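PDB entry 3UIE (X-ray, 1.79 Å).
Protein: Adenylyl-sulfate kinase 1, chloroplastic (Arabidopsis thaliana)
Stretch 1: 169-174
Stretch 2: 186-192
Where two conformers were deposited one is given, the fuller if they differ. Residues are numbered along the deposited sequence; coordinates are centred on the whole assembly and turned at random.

Stretch 1 169-174: CEISLG
Stretch 2, residues 186-192: EKVVGYL

The most unusual feature of this contact is the tyrosine ring at one end of it, which carries a methyl group over one face while its hydroxyl touches the aliphatic part of a glutamate. Ile 171 CD1 lies 4.2 Å from the centroid of the Tyr 191 ring, 26° off the ring normal, a CH-pi arrangement; its closest ring atom is Tyr 191 CG, at 3.9 Å. No hydrogen bond crosses between the two stretches, so apart from the tyrosine hydroxyl the contact is one of apolar packing.

The frame is a short strand, residues 171-173, lying against a helix that spans all of 186-192 and extends beyond it in both directions. Their N-to-C directions are nearly antiparallel, at 169°, and the axes approach to 10.0 Å, a spacing that side chains fill. The register is set by Ile 171 and Val 188, whose CA atoms are 7.5 Å apart. Together the stretches bury 286 Å².

The strand is extended, with phi/psi of -140/131 at Ile 171, -116/131 at Ser 172 and -125/155 at Leu 173. Alternation follows: Ile 171 and Leu 173 point toward the helix, whereas Ser 172 (chi1 t) is out of its reach and exposed, a place that suits a small polar residue. Before the strand, Cys 169 (-83/159, chi1 p) makes no contact with the helix and Glu 170 turns at -72/-36. After it, Gly 174 adopts 92/-12, where a CB would be jammed against the carbonyl O of Leu 173; the backbone itself calls for glycine.

The helix is regular, with phi from -57° to -66° and psi from -39° to -48°. Its i to i+4 bonds run from Gly 190 N to Glu 186 O (2.9 Å), Tyr 191 N to Lys 187 O (3.1 Å) and Leu 192 N to Val 188 O (2.9 Å). Lys 187 and Tyr 191, one turn apart, point toward the strand; Val 188 points sideways, and Val 189 away.

Ile 171, chi1 m and chi2 t, extends its CD1 methyl to both Tyr 191 and Val 188, meeting Val 188 CG2 at 4.0 Å. Val 188 CG2, on a side chain with chi1 t, also lies 4.0 Å from Leu 173 CD1, so one compact branched side chain serves two strand residues. Leu 173 (m, t) uses its other methyl against the lysine: CD2 is 4.3 Å from Lys 187 CD. Lys 187, with chi angles m, t, t, m, lends its aliphatic stem here while its end leads away, keeping the charge out of the apolar contact.

Glu 170 behaves similarly. Its CB points toward the helix, but chi1 m and chi2 p lead the carboxylate away, and chi3 of 21° sets its twist; both oxygens are hydrogen-bonded elsewhere in the structure. Glu 170 CG remains 3.3 Å from Tyr 191 OH. Chi1 of 175° and chi2 of 99° aim the long tyrosine side chain past Ile 171, so that its hydroxyl arrives beside Glu 170, the residue before it.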

ATOM      1  N   CYS A 169       8.617 -14.133  18.601  1.00 29.56           N
ATOM      2  CA  CYS A 169       8.956 -13.482  17.334  1.00 29.18           C
ATOM      3  C   CYS A 169      10.043 -14.272  16.627  1.00 34.92           C
ATOM      4  O   CYS A 169      10.757 -15.062  17.258  1.00 31.78           O
ATOM      5  CB  CYS A 169       9.384 -12.038  17.561  1.00 33.72           C
ATOM      6  SG  CYS A 169      10.838 -11.851  18.564  1.00 42.41           S
ATOM      7  N   GLU A 170      10.150 -14.067  15.318  1.00 31.10           N
ATOM      8  CA  GLU A 170      11.112 -14.779  14.490  1.00 30.32           C
ATOM      9  C   GLU A 170      12.530 -14.286  14.760  1.00 30.66           C
ATOM     10  O   GLU A 170      13.481 -15.062  14.719  1.00 28.58           O
ATOM     11  CB  GLU A 170      10.778 -14.584  13.005  1.00 25.87           C
ATOM     12  CG  GLU A 170       9.639 -15.447  12.476  1.00 32.63           C
ATOM     13  CD  GLU A 170       8.268 -15.045  12.988  1.00 31.39           C
ATOM     14  OE1 GLU A 170       8.097 -13.890  13.422  1.00 28.39           O
ATOM     15  OE2 GLU A 170       7.345 -15.890  12.950  1.00 31.51           O
ATOM     16  N   ILE A 171      12.673 -12.990  15.022  1.00 26.61           N
ATOM     17  CA  ILE A 171      13.994 -12.407  15.221  1.00 25.70           C
ATOM     18  C   ILE A 171      13.960 -11.398  16.356  1.00 27.71           C
ATOM     19  O   ILE A 171      13.070 -10.556  16.408  1.00 27.79           O
ATOM     20  CB  ILE A 171      14.487 -11.672  13.949  1.00 27.77           C
ATOM     21  CG1 ILE A 171      14.448 -12.588  12.736  1.00 24.99           C
ATOM     22  CG2 ILE A 171      15.912 -11.153  14.138  1.00 29.40           C
ATOM     23  CD1 ILE A 171      14.870 -11.865  11.432  1.00 28.06           C
ATOM     24  N   SER A 172      14.905 -11.509  17.288  1.00 27.04           N
ATOM     25  CA  SER A 172      15.063 -10.509  18.337  0.64 24.24           C
ATOM     26  C   SER A 172      16.415  -9.824  18.179  1.00 29.67           C
ATOM     27  O   SER A 172      17.435 -10.491  18.041  1.00 29.83           O
ATOM     28  CB  SER A 172      14.964 -11.153  19.723  0.64 32.66           C
ATOM     29  OG  SER A 172      14.934 -10.162  20.731  0.64 34.43           O
ATOM     30  N   LEU A 173      16.423  -8.494  18.210  1.00 30.37           N
ATOM     31  CA  LEU A 173      17.652  -7.733  17.972  1.00 29.20           C
ATOM     32  C   LEU A 173      17.955  -6.771  19.102  1.00 34.98           C
ATOM     33  O   LEU A 173      17.054  -6.348  19.826  1.00 35.60           O
ATOM     34  CB  LEU A 173      17.550  -6.941  16.656  1.00 25.31           C
ATOM     35  CG  LEU A 173      17.319  -7.729  15.365  1.00 22.59           C
ATOM     36  CD1 LEU A 173      17.032  -6.742  14.237  1.00 22.99           C
ATOM     37  CD2 LEU A 173      18.529  -8.565  15.037  1.00 32.87           C
ATOM     38  N   GLY A 174      19.233  -6.431  19.255  1.00 33.40           N
ATOM     39  CA  GLY A 174      19.601  -5.296  20.080  1.00 39.20           C
ATOM     40  C   GLY A 174      19.887  -5.632  21.529  1.00 49.41           C
ATOM     41  O   GLY A 174      20.401  -4.790  22.266  1.00 53.22           O
ATOM     42  N   GLU A 186      22.518  -7.558   8.853  1.00 24.58           N
ATOM     43  CA  GLU A 186      23.134  -8.773   8.331  1.00 24.62           C
ATOM     44  C   GLU A 186      22.416 -10.002   8.881  1.00 28.89           C
ATOM     45  O   GLU A 186      22.203 -10.967   8.154  1.00 26.13           O
ATOM     46  CB  GLU A 186      24.625  -8.851   8.654  1.00 25.80           C
ATOM     47  CG  GLU A 186      25.484  -7.932   7.805  1.00 29.17           C
ATOM     48  CD  GLU A 186      26.925  -7.870   8.298  1.00 41.34           C
ATOM     49  OE1 GLU A 186      27.315  -8.712   9.137  1.00 45.83           O
ATOM     50  OE2 GLU A 186      27.666  -6.974   7.857  1.00 34.14           O
ATOM     51  N   LYS A 187      22.038  -9.952  10.157  1.00 27.28           N
ATOM     52  CA  LYS A 187      21.353 -11.077  10.794  1.00 33.50           C
ATOM     53  C   LYS A 187      19.973 -11.289  10.164  1.00 27.22           C
ATOM     54  O   LYS A 187      19.566 -12.425   9.918  1.00 26.15           O
ATOM     55  CB  LYS A 187      21.225 -10.861  12.307  1.00 28.61           C
ATOM     56  CG  LYS A 187      22.547 -10.807  13.041  1.00 41.92           C
ATOM     57  CD  LYS A 187      22.331 -10.600  14.537  1.00 50.09           C
ATOM     58  CE  LYS A 187      23.647 -10.652  15.301  1.00 60.59           C
ATOM     59  NZ  LYS A 187      24.246 -12.019  15.234  1.00 68.29           N
ATOM     60  N   VAL A 188      19.255 -10.198   9.896  1.00 23.96           N
ATOM     61  CA  VAL A 188      17.971 -10.288   9.218  1.00 22.76           C
ATOM     62  C   VAL A 188      18.145 -10.800   7.795  1.00 22.58           C
ATOM     63  O   VAL A 188      17.393 -11.648   7.355  1.00 25.32           O
ATOM     64  CB  VAL A 188      17.201  -8.945   9.232  1.00 22.06           C
ATOM     65  CG1 VAL A 188      15.887  -9.077   8.485  1.00 26.30           C
ATOM     66  CG2 VAL A 188      16.959  -8.526  10.683  1.00 26.66           C
ATOM     67  N   VAL A 189      19.147 -10.309   7.081  1.00 23.01           N
ATOM     68  CA  VAL A 189      19.309 -10.731   5.689  1.00 23.00           C
ATOM     69  C   VAL A 189      19.668 -12.214   5.635  1.00 26.60           C
ATOM     70  O   VAL A 189      19.144 -12.963   4.813  1.00 24.66           O
ATOM     71  CB  VAL A 189      20.387  -9.901   4.958  1.00 27.75           C
ATOM     72  CG1 VAL A 189      20.815 -10.595   3.663  1.00 28.59           C
ATOM     73  CG2 VAL A 189      19.854  -8.497   4.650  1.00 26.18           C
ATOM     74  N   GLY A 190      20.559 -12.634   6.528  1.00 23.28           N
ATOM     75  CA  GLY A 190      20.925 -14.039   6.610  1.00 28.02           C
ATOM     76  C   GLY A 190      19.717 -14.914   6.860  1.00 25.61           C
ATOM     77  O   GLY A 190      19.587 -15.985   6.282  1.00 25.89           O
ATOM     78  N   TYR A 191      18.827 -14.460   7.728  1.00 22.54           N
ATOM     79  CA  TYR A 191      17.608 -15.196   8.028  1.00 26.36           C
ATOM     80  C   TYR A 191      16.714 -15.286   6.784  1.00 26.09           C
ATOM     81  O   TYR A 191      16.231 -16.369   6.431  1.00 25.26           O
ATOM     82  CB  TYR A 191      16.874 -14.547   9.205  1.00 26.79           C
ATOM     83  CG  TYR A 191      15.536 -15.161   9.542  1.00 23.72           C
ATOM     84  CD1 TYR A 191      15.407 -16.086  10.591  1.00 27.21           C
ATOM     85  CD2 TYR A 191      14.395 -14.805   8.832  1.00 29.48           C
ATOM     86  CE1 TYR A 191      14.165 -16.644  10.901  1.00 32.29           C
ATOM     87  CE2 TYR A 191      13.165 -15.356   9.129  1.00 29.46           C
ATOM     88  CZ  TYR A 191      13.050 -16.266  10.154  1.00 31.37           C
ATOM     89  OH  TYR A 191      11.807 -16.782  10.421  1.00 42.02           O
ATOM     90  N   LEU A 192      16.512 -14.154   6.111  1.00 24.09           N
ATOM     91  CA  LEU A 192      15.673 -14.132   4.908  1.00 24.63           C
ATOM     92  C   LEU A 192      16.286 -15.022   3.832  1.00 26.34           C
ATOM     93  O   LEU A 192      15.581 -15.751   3.132  1.00 25.91           O
ATOM     94  CB  LEU A 192      15.514 -12.703   4.378  1.00 23.96           C
ATOM     95  CG  LEU A 192      14.767 -11.764   5.334  1.00 29.79           C
ATOM     96  CD1 LEU A 192      14.807 -10.314   4.851  1.00 27.50           C
ATOM     97  CD2 LEU A 192      13.328 -12.245   5.569  1.00 32.51           C
TER